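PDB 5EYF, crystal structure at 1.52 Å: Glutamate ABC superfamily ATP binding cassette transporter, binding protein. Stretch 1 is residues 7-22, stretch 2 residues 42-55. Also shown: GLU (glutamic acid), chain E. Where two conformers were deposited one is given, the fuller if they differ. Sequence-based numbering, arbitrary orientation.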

ATOM      1  N   ILE B   7     -16.429  24.770  -0.758  1.00 26.06           N
ATOM      2  CA  ILE B   7     -15.573  24.856  -1.946  1.00 25.86           C
ATOM      3  C   ILE B   7     -16.365  24.592  -3.233  1.00 27.51           C
ATOM      4  O   ILE B   7     -16.180  25.287  -4.239  1.00 26.68           O
ATOM      5  N   LEU B   8     -17.287  23.620  -3.227  1.00 28.05           N
ATOM      6  CA  LEU B   8     -18.119  23.424  -4.422  1.00 28.57           C
ATOM      7  C   LEU B   8     -19.043  24.611  -4.689  1.00 28.35           C
ATOM      8  O   LEU B   8     -19.294  24.966  -5.852  1.00 28.99           O
ATOM      9  N   GLU B   9     -19.623  25.192  -3.636  1.00 29.08           N
ATOM     10  CA  GLU B   9     -20.469  26.360  -3.847  1.00 28.15           C
ATOM     11  C   GLU B   9     -19.659  27.493  -4.469  1.00 28.66           C
ATOM     12  O   GLU B   9     -20.094  28.113  -5.454  1.00 28.25           O
ATOM     13  N   ARG B  10     -18.451  27.732  -3.945  1.00 28.57           N
ATOM     14  CA  ARG B  10     -17.617  28.807  -4.473  1.00 29.66           C
ATOM     15  C   ARG B  10     -17.294  28.561  -5.935  1.00 28.77           C
ATOM     16  O   ARG B  10     -17.278  29.495  -6.734  1.00 28.81           O
ATOM     17  N   SER B  11     -17.055  27.296  -6.306  1.00 28.29           N
ATOM     18  CA  SER B  11     -16.702  26.981  -7.690  1.00 27.84           C
ATOM     19  C   SER B  11     -17.799  27.380  -8.672  1.00 26.81           C
ATOM     20  O   SER B  11     -17.509  27.603  -9.853  1.00 26.49           O
ATOM     21  N   LYS B  12     -19.058  27.460  -8.221  1.00 27.23           N
ATOM     22  CA  LYS B  12     -20.118  27.948  -9.107  1.00 28.17           C
ATOM     23  C   LYS B  12     -19.821  29.350  -9.618  1.00 27.91           C
ATOM     24  O   LYS B  12     -20.215  29.699 -10.744  1.00 28.94           O
ATOM     25  N   SER B  13     -19.162  30.177  -8.801  1.00 26.88           N
ATOM     26  CA  SER B  13     -18.753  31.497  -9.258  1.00 27.34           C
ATOM     27  C   SER B  13     -17.392  31.490  -9.948  1.00 28.38           C
ATOM     28  O   SER B  13     -17.237  32.110 -11.004  1.00 30.70           O
ATOM     29  N   THR B  14     -16.393  30.807  -9.371  1.00 28.01           N
ATOM     30  CA  THR B  14     -15.017  30.988  -9.825  1.00 28.53           C
ATOM     31  C   THR B  14     -14.586  30.012 -10.902  1.00 28.44           C
ATOM     32  O   THR B  14     -13.591  30.284 -11.590  1.00 27.80           O
ATOM     33  N   ASN B  15     -15.299  28.898 -11.059  1.00 28.12           N
ATOM     34  CA  ASN B  15     -14.961  27.869 -12.037  1.00 27.94           C
ATOM     35  C   ASN B  15     -13.510  27.408 -11.891  1.00 28.26           C
ATOM     36  O   ASN B  15     -12.808  27.161 -12.876  1.00 28.26           O
ATOM     37  N   GLU B  16     -13.072  27.253 -10.645  0.52 26.58           N
ATOM     38  CA  GLU B  16     -11.668  26.997 -10.350  0.52 26.25           C
ATOM     39  C   GLU B  16     -11.561  26.115  -9.112  0.52 25.35           C
ATOM     40  O   GLU B  16     -12.395  26.193  -8.205  0.52 25.56           O
ATOM     41  N   ILE B  17     -10.536  25.259  -9.090  1.00 23.78           N
ATOM     42  CA  ILE B  17     -10.094  24.593  -7.871  1.00 22.78           C
ATOM     43  C   ILE B  17      -8.628  24.941  -7.653  1.00 21.50           C
ATOM     44  O   ILE B  17      -7.836  24.936  -8.602  1.00 23.17           O
ATOM     45  N   ILE B  18      -8.275  25.273  -6.409  1.00 21.80           N
ATOM     46  CA  ILE B  18      -6.930  25.700  -6.040  1.00 22.12           C
ATOM     47  C   ILE B  18      -6.250  24.561  -5.291  1.00 20.58           C
ATOM     48  O   ILE B  18      -6.707  24.153  -4.217  1.00 22.16           O
ATOM     49  N   TRP B  19      -5.152  24.072  -5.843  1.00 19.24           N
ATOM     50  CA  TRP B  19      -4.495  22.867  -5.350  1.00 19.11           C
ATOM     51  C   TRP B  19      -3.149  23.230  -4.759  1.00 19.39           C
ATOM     52  O   TRP B  19      -2.375  23.959  -5.385  1.00 20.14           O
ATOM     53  N   GLY B  20      -2.878  22.722  -3.560  1.00 19.76           N
ATOM     54  CA  GLY B  20      -1.563  22.811  -2.974  1.00 19.53           C
ATOM     55  C   GLY B  20      -0.675  21.652  -3.381  1.00 19.53           C
ATOM     56  O   GLY B  20      -1.000  20.487  -3.112  1.00 20.16           O
ATOM     57  N   VAL B  21       0.446  21.943  -4.046  1.00 19.54           N
ATOM     58  CA  VAL B  21       1.337  20.926  -4.597  1.00 19.74           C
ATOM     59  C   VAL B  21       2.763  21.253  -4.206  1.00 20.67           C
ATOM     60  O   VAL B  21       3.100  22.409  -3.937  1.00 20.43           O
ATOM     61  N   LYS B  22       3.608  20.218  -4.188  1.00 21.08           N
ATOM     62  CA  LYS B  22       5.033  20.445  -4.056  1.00 21.90           C
ATOM     63  C   LYS B  22       5.562  21.152  -5.295  1.00 23.03           C
ATOM     64  O   LYS B  22       5.042  20.978  -6.407  1.00 22.11           O
ATOM     65  N   ASP B  42       1.269  14.298  -9.312  1.00 16.15           N
ATOM     66  CA  ASP B  42       0.261  14.962  -8.479  1.00 15.76           C
ATOM     67  C   ASP B  42      -0.423  16.088  -9.249  1.00 16.11           C
ATOM     68  O   ASP B  42      -1.642  16.265  -9.151  1.00 16.38           O
ATOM     69  N   VAL B  43       0.365  16.885  -9.990  1.00 17.43           N
ATOM     70  CA  VAL B  43      -0.189  17.959 -10.818  1.00 18.33           C
ATOM     71  C   VAL B  43      -1.167  17.394 -11.849  1.00 17.53           C
ATOM     72  O   VAL B  43      -2.258  17.948 -12.067  1.00 17.85           O
ATOM     73  N   ASP B  44      -0.790  16.302 -12.515  1.00 17.80           N
ATOM     74  CA  ASP B  44      -1.671  15.762 -13.561  1.00 17.60           C
ATOM     75  C   ASP B  44      -2.949  15.162 -12.986  1.00 16.75           C
ATOM     76  O   ASP B  44      -4.030  15.268 -13.590  1.00 17.49           O
ATOM     77  N   ILE B  45      -2.838  14.479 -11.851  1.00 15.17           N
ATOM     78  CA  ILE B  45      -4.033  13.990 -11.169  1.00 16.08           C
ATOM     79  C   ILE B  45      -4.946  15.161 -10.797  1.00 15.01           C
ATOM     80  O   ILE B  45      -6.173  15.094 -10.965  1.00 15.95           O
ATOM     81  N   ALA B  46      -4.370  16.247 -10.250  1.00 15.71           N
ATOM     82  CA  ALA B  46      -5.167  17.428  -9.904  1.00 16.13           C
ATOM     83  C   ALA B  46      -5.915  17.979 -11.111  1.00 16.96           C
ATOM     84  O   ALA B  46      -7.100  18.323 -11.018  1.00 17.87           O
ATOM     85  N   LYS B  47      -5.222  18.120 -12.242  1.00 18.05           N
ATOM     86  CA  LYS B  47      -5.880  18.648 -13.442  1.00 18.52           C
ATOM     87  C   LYS B  47      -7.016  17.732 -13.885  1.00 18.09           C
ATOM     88  O   LYS B  47      -8.106  18.206 -14.237  1.00 18.86           O
ATOM     89  N   ALA B  48      -6.781  16.419 -13.874  1.00 17.30           N
ATOM     90  CA  ALA B  48      -7.815  15.486 -14.309  1.00 16.78           C
ATOM     91  C   ALA B  48      -9.027  15.521 -13.377  1.00 16.17           C
ATOM     92  O   ALA B  48     -10.176  15.446 -13.834  1.00 16.40           O
ATOM     93  N   ILE B  49      -8.798  15.642 -12.065  1.00 15.45           N
ATOM     94  CA  ILE B  49      -9.911  15.708 -11.132  1.00 14.97           C
ATOM     95  C   ILE B  49     -10.713  16.965 -11.371  1.00 16.41           C
ATOM     96  O   ILE B  49     -11.950  16.942 -11.369  1.00 17.72           O
ATOM     97  N   THR B  50     -10.017  18.081 -11.562  1.00 16.78           N
ATOM     98  CA  THR B  50     -10.706  19.335 -11.799  1.00 18.64           C
ATOM     99  C   THR B  50     -11.607  19.255 -13.024  1.00 19.59           C
ATOM    100  O   THR B  50     -12.737  19.767 -13.011  1.00 21.00           O
ATOM    101  N   LYS B  51     -11.149  18.584 -14.080  1.00 18.71           N
ATOM    102  CA  LYS B  51     -12.015  18.464 -15.255  1.00 20.77           C
ATOM    103  C   LYS B  51     -13.224  17.563 -14.989  1.00 20.26           C
ATOM    104  O   LYS B  51     -14.310  17.796 -15.549  1.00 20.34           O
ATOM    105  N   LYS B  52     -13.068  16.526 -14.165  1.00 20.43           N
ATOM    106  CA  LYS B  52     -14.228  15.718 -13.791  1.00 20.63           C
ATOM    107  C   LYS B  52     -15.227  16.532 -12.971  1.00 20.57           C
ATOM    108  O   LYS B  52     -16.443  16.420 -13.171  1.00 22.45           O
ATOM    109  N   ILE B  53     -14.742  17.335 -12.020  1.00 21.00           N
ATOM    110  CA  ILE B  53     -15.656  18.021 -11.114  1.00 21.53           C
ATOM    111  C   ILE B  53     -16.352  19.167 -11.827  1.00 23.03           C
ATOM    112  O   ILE B  53     -17.584  19.314 -11.761  1.00 24.72           O
ATOM    113  N   LEU B  54     -15.574  20.003 -12.512  1.00 22.39           N
ATOM    114  CA  LEU B  54     -16.075  21.233 -13.098  1.00 23.56           C
ATOM    115  C   LEU B  54     -16.422  21.099 -14.567  1.00 24.65           C
ATOM    116  O   LEU B  54     -17.077  21.994 -15.114  1.00 26.90           O
ATOM    117  N   GLY B  55     -15.989  20.039 -15.219  1.00 24.85           N
ATOM    118  CA  GLY B  55     -16.211  19.911 -16.642  1.00 24.78           C
ATOM    119  C   GLY B  55     -15.068  20.479 -17.453  1.00 27.74           C
ATOM    120  O   GLY B  55     -14.038  20.926 -16.933  1.00 27.10           O
TER

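At the centre is Trp19, with chi1 m and chi2 near 86°. Ala46 places its methyl over one face of the ring, with Trp19 CD2 and Ala46 CB 3.6 Å apart. CB of Ala46 also stands 3.6 Å from the centroid of the five-membered ring of Trp19 and only 13° off its normal, a CH-pi contact. The ring's edge is met differently. Ile49, m and t, brings CG2 to 3.8 Å from CH2 of Trp19, near the ring plane, so that the benzo end meets an aliphatic branch.

The strand that starts at Glu16 lies against helix 42-54 with the two running nearly antiparallel, their N-to-C directions 154° apart and their axes 9.2 Å apart at closest approach. The strand supplies the first rule of the contact, alternation: Ile17, Trp19 and Val21 point toward the helix, while Glu16 and Ile18 point away. The helix answers with Ala46, Ile49, Thr50, Ile53 and Leu54, which both point in and touch, in alternating steps of three and one that keep these residues on one side of the helix. Asp42 also points toward the strand but makes no direct contact.

Toward the start of the strand, Ile17 (m, t) reaches along the helix. Ile17 CD1 lies 3.9 Å from CD1 of Ile53, itself m and t, and Ile17 CG1 lies 4.0 Å from Leu54 CD1. Leu54, also m and t, has the largest area covered by the other stretch. Leu54 CD1 packs 3.6 Å from Asn15 C, where the chain leaves the first helix with positive phi and turns into the strand. That helix contributes Leu8, whose CD2 meets CG2 of Ile53 at 3.8 Å although its CA-to-CB bond points sideways. At the other end the packing loosens: Val21 (m) and Val43 (t) approach to 4.4 Å between CG1 of Val21 and CG2 of Val43.

The indole's polar atom lies at the ring edge and is not left unpaired. Trp19 NE1 donates a hydrogen bond to Thr50 OG1 at 2.9 Å, with an angle of 146°. Thr50, in the m rotamer, in turn donates from OG1 to the carbonyl O of Ala46, 2.8 Å away, one turn back. The hydroxyl thus accepts from the strand and donates to its own helix, and a buried polar group is satisfied within an otherwise apolar layer. Ser11, in p, directs OG back to Leu8 O at 2.6 Å, a hydrogen bond that satisfies the hydroxyl while Ser11 OG sits 3.7 Å from CD2 of Leu54.

Beyond the valines water takes over. Water 1 accepts from Lys22 N at 2.9 Å and donates to Asp42 OD2 at 2.8 Å, bridging two residues that make no direct contact across the stretches. The CA-to-CB bond of Lys22 points sideways, and the end of the side chain leads away; Lys22 NZ donates a hydrogen bond to OE1 of the bound glutamic acid at 2.9 Å, as suits a glutamate binding protein.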

ATOM      1  CB  ILE B   7     -14.373  23.903  -1.787  1.00 27.50           C
ATOM      2  CG1 ILE B   7     -13.391  24.483  -0.767  1.00 27.39           C
ATOM      3  CG2 ILE B   7     -13.693  23.642  -3.138  1.00 26.63           C
ATOM      4  CD1 ILE B   7     -12.493  23.424  -0.110  1.00 28.52           C
ATOM      5  CB  LEU B   8     -18.958  22.157  -4.294  1.00 31.17           C
ATOM      6  CG  LEU B   8     -18.303  20.857  -4.705  1.00 31.65           C
ATOM      7  CD1 LEU B   8     -19.376  19.777  -4.682  1.00 31.62           C
ATOM      8  CD2 LEU B   8     -17.643  20.948  -6.071  1.00 29.60           C
ATOM      9  CB  GLU B   9     -21.124  26.806  -2.540  1.00 29.65           C
ATOM     10  CG  GLU B   9     -22.256  25.895  -2.084  1.00 29.63           C
ATOM     11  CD  GLU B   9     -22.925  26.371  -0.820  1.00 33.21           C
ATOM     12  OE1 GLU B   9     -22.552  27.447  -0.305  1.00 32.77           O
ATOM     13  OE2 GLU B   9     -23.823  25.649  -0.339  1.00 35.33           O
ATOM     14  CB  ARG B  10     -16.322  28.945  -3.664  1.00 29.94           C
ATOM     15  CG  ARG B  10     -15.501  30.178  -4.091  1.00 33.15           C
ATOM     16  CD  ARG B  10     -13.983  29.964  -4.018  1.00 37.09           C
ATOM     17  NE  ARG B  10     -13.516  29.713  -2.660  1.00 41.17           N
ATOM     18  CZ  ARG B  10     -12.712  28.714  -2.315  1.00 44.28           C
ATOM     19  NH1 ARG B  10     -12.264  27.867  -3.232  1.00 44.52           N
ATOM     20  NH2 ARG B  10     -12.353  28.565  -1.047  1.00 45.93           N
ATOM     21  CB  SER B  11     -16.387  25.500  -7.836  1.00 28.25           C
ATOM     22  OG  SER B  11     -17.566  24.712  -7.827  1.00 28.09           O
ATOM     23  CB  LYS B  12     -21.477  27.943  -8.403  1.00 28.68           C
ATOM     24  CG  LYS B  12     -21.885  26.607  -7.778  1.00 30.40           C
ATOM     25  CD  LYS B  12     -21.847  25.446  -8.766  1.00 31.18           C
ATOM     26  CE  LYS B  12     -22.302  24.172  -8.058  1.00 33.75           C
ATOM     27  NZ  LYS B  12     -21.813  22.937  -8.700  1.00 34.89           N
ATOM     28  CB  SER B  13     -18.733  32.485  -8.088  1.00 28.09           C
ATOM     29  OG  SER B  13     -18.452  33.785  -8.586  1.00 29.17           O
ATOM     30  CB  THR B  14     -14.026  30.884  -8.668  1.00 27.19           C
ATOM     31  OG1 THR B  14     -13.966  29.529  -8.186  1.00 28.12           O
ATOM     32  CG2 THR B  14     -14.437  31.794  -7.539  1.00 27.85           C
ATOM     33  CB  ASN B  15     -15.242  28.350 -13.460  1.00 28.34           C
ATOM     34  CG  ASN B  15     -15.313  27.208 -14.426  1.00 30.63           C
ATOM     35  OD1 ASN B  15     -15.783  26.113 -14.080  1.00 31.35           O
ATOM     36  ND2 ASN B  15     -14.796  27.424 -15.630  1.00 33.44           N
ATOM     37  CB  GLU B  16     -10.919  28.326 -10.135  0.52 27.79           C
ATOM     38  CG  GLU B  16      -9.391  28.239 -10.019  0.52 29.45           C
ATOM     39  CD  GLU B  16      -8.773  29.590  -9.667  0.52 31.51           C
ATOM     40  OE1 GLU B  16      -9.167  30.170  -8.629  0.52 32.83           O
ATOM     41  OE2 GLU B  16      -7.919  30.094 -10.434  0.52 31.97           O
ATOM     42  CB  ILE B  17     -10.278  23.069  -7.938  1.00 22.90           C
ATOM     43  CG1 ILE B  17     -11.756  22.739  -8.124  1.00 25.59           C
ATOM     44  CG2 ILE B  17      -9.677  22.392  -6.668  1.00 22.31           C
ATOM     45  CD1 ILE B  17     -11.974  21.280  -8.317  1.00 25.96           C
ATOM     46  CB  ILE B  18      -6.961  26.959  -5.169  1.00 23.51           C
ATOM     47  CG1 ILE B  18      -7.752  28.079  -5.863  1.00 25.24           C
ATOM     48  CG2 ILE B  18      -5.540  27.407  -4.864  1.00 24.09           C
ATOM     49  CD1 ILE B  18      -7.839  29.335  -5.058  1.00 28.55           C
ATOM     50  CB  TRP B  19      -4.259  21.834  -6.451  1.00 20.02           C
ATOM     51  CG  TRP B  19      -5.477  21.301  -7.088  1.00 19.89           C
ATOM     52  CD1 TRP B  19      -6.152  21.845  -8.132  1.00 20.46           C
ATOM     53  CD2 TRP B  19      -6.155  20.083  -6.749  1.00 18.26           C
ATOM     54  NE1 TRP B  19      -7.224  21.042  -8.474  1.00 20.76           N
ATOM     55  CE2 TRP B  19      -7.242  19.949  -7.643  1.00 19.04           C
ATOM     56  CE3 TRP B  19      -5.943  19.091  -5.790  1.00 18.08           C
ATOM     57  CZ2 TRP B  19      -8.140  18.888  -7.583  1.00 20.03           C
ATOM     58  CZ3 TRP B  19      -6.809  18.006  -5.753  1.00 19.05           C
ATOM     59  CH2 TRP B  19      -7.908  17.918  -6.634  1.00 19.18           C
ATOM     60  CB  VAL B  21       1.226  20.826  -6.147  1.00 18.99           C
ATOM     61  CG1 VAL B  21      -0.161  20.337  -6.587  1.00 19.39           C
ATOM     62  CG2 VAL B  21       1.569  22.184  -6.819  1.00 19.32           C
ATOM     63  CB  LYS B  22       5.779  19.122  -3.849  1.00 21.51           C
ATOM     64  CG  LYS B  22       5.291  18.285  -2.645  1.00 21.81           C
ATOM     65  CD  LYS B  22       5.233  19.097  -1.362  1.00 22.28           C
ATOM     66  CE  LYS B  22       5.032  18.223  -0.109  1.00 23.11           C
ATOM     67  NZ  LYS B  22       6.233  17.449   0.328  1.00 24.34           N
ATOM     68  CB  ASP B  42       0.886  15.567  -7.211  1.00 16.20           C
ATOM     69  CG  ASP B  42       1.205  14.554  -6.132  1.00 15.88           C
ATOM     70  OD1 ASP B  42       0.652  13.421  -6.135  1.00 16.88           O
ATOM     71  OD2 ASP B  42       2.025  14.946  -5.244  1.00 16.84           O
ATOM     72  CB  VAL B  43       0.951  18.744 -11.489  1.00 18.87           C
ATOM     73  CG1 VAL B  43       0.393  19.731 -12.534  1.00 18.78           C
ATOM     74  CG2 VAL B  43       1.755  19.484 -10.439  1.00 21.57           C
ATOM     75  CB  ASP B  44      -0.929  14.723 -14.401  1.00 17.77           C
ATOM     76  CG  ASP B  44       0.023  15.366 -15.412  1.00 18.51           C
ATOM     77  OD1 ASP B  44       0.058  16.621 -15.518  1.00 20.49           O
ATOM     78  OD2 ASP B  44       0.733  14.614 -16.107  1.00 20.66           O
ATOM     79  CB  ILE B  45      -3.635  13.141  -9.937  1.00 14.53           C
ATOM     80  CG1 ILE B  45      -2.927  11.804 -10.357  1.00 15.25           C
ATOM     81  CG2 ILE B  45      -4.829  12.828  -9.077  1.00 15.38           C
ATOM     82  CD1 ILE B  45      -3.868  10.773 -10.983  1.00 14.84           C
ATOM     83  CB  ALA B  46      -4.253  18.511  -9.334  1.00 17.44           C
ATOM     84  CB  LYS B  47      -4.859  18.829 -14.564  1.00 19.19           C
ATOM     85  CG  LYS B  47      -3.826  19.908 -14.277  1.00 21.13           C
ATOM     86  CD  LYS B  47      -2.788  19.955 -15.359  1.00 23.12           C
ATOM     87  CE  LYS B  47      -1.876  21.128 -15.164  1.00 25.15           C
ATOM     88  NZ  LYS B  47      -1.029  21.363 -16.376  1.00 27.02           N
ATOM     89  CB  ALA B  48      -7.228  14.077 -14.391  1.00 16.65           C
ATOM     90  CB  ILE B  49      -9.392  15.663  -9.686  1.00 14.59           C
ATOM     91  CG1 ILE B  49      -8.865  14.265  -9.391  1.00 13.94           C
ATOM     92  CG2 ILE B  49     -10.501  16.047  -8.701  1.00 16.71           C
ATOM     93  CD1 ILE B  49      -8.140  14.186  -8.055  1.00 14.39           C
ATOM     94  CB  THR B  50      -9.682  20.452 -11.959  1.00 18.55           C
ATOM     95  OG1 THR B  50      -8.852  20.479 -10.792  1.00 20.06           O
ATOM     96  CG2 THR B  50     -10.421  21.796 -12.034  1.00 19.30           C
ATOM     97  CB  LYS B  51     -11.207  17.949 -16.452  1.00 23.52           C
ATOM     98  CG  LYS B  51     -10.109  18.909 -16.934  1.00 26.13           C
ATOM     99  CD  LYS B  51     -10.667  20.284 -17.318  1.00 28.51           C
ATOM    100  CE  LYS B  51      -9.624  21.101 -18.097  1.00 30.25           C
ATOM    101  NZ  LYS B  51     -10.001  22.542 -18.293  1.00 30.11           N
ATOM    102  CB  LYS B  52     -13.790  14.479 -12.996  1.00 20.53           C
ATOM    103  CG  LYS B  52     -12.937  13.464 -13.762  1.00 20.73           C
ATOM    104  CD  LYS B  52     -13.621  12.961 -15.019  1.00 22.03           C
ATOM    105  CE  LYS B  52     -12.908  11.723 -15.539  1.00 23.39           C
ATOM    106  NZ  LYS B  52     -13.471  11.395 -16.893  1.00 24.83           N
ATOM    107  CB  ILE B  53     -14.901  18.512  -9.861  1.00 19.79           C
ATOM    108  CG1 ILE B  53     -14.324  17.323  -9.103  1.00 20.85           C
ATOM    109  CG2 ILE B  53     -15.809  19.408  -8.964  1.00 20.30           C
ATOM    110  CD1 ILE B  53     -13.563  17.729  -7.827  1.00 20.43           C
ATOM    111  CB  LEU B  54     -15.030  22.339 -12.941  1.00 23.62           C
ATOM    112  CG  LEU B  54     -14.620  22.670 -11.507  1.00 24.04           C
ATOM    113  CD1 LEU B  54     -13.628  23.845 -11.491  1.00 23.75           C
ATOM    114  CD2 LEU B  54     -15.863  22.976 -10.641  1.00 24.32           C
TER
HETATM  115  N   GLU E 301       4.674  10.751   2.127  1.00 19.56           N
HETATM  116  CA  GLU E 301       5.411  11.140   3.339  1.00 20.28           C
HETATM  117  C   GLU E 301       4.574  12.086   4.189  1.00 21.40           C
HETATM  118  O   GLU E 301       3.451  12.454   3.818  1.00 19.80           O
HETATM  119  CB  GLU E 301       6.772  11.782   3.000  1.00 21.92           C
HETATM  120  CG  GLU E 301       6.727  12.842   1.899  1.00 22.94           C
HETATM  121  CD  GLU E 301       6.101  14.168   2.322  1.00 24.08           C
HETATM  122  OE1 GLU E 301       5.555  14.844   1.443  1.00 23.07           O
HETATM  123  OE2 GLU E 301       6.219  14.586   3.497  1.00 25.23           O
HETATM  124  OXT GLU E 301       4.996  12.493   5.289  1.00 25.38           O
HETATM  125  O   HOH W   1       2.690  17.687  -5.388  1.00 17.14           O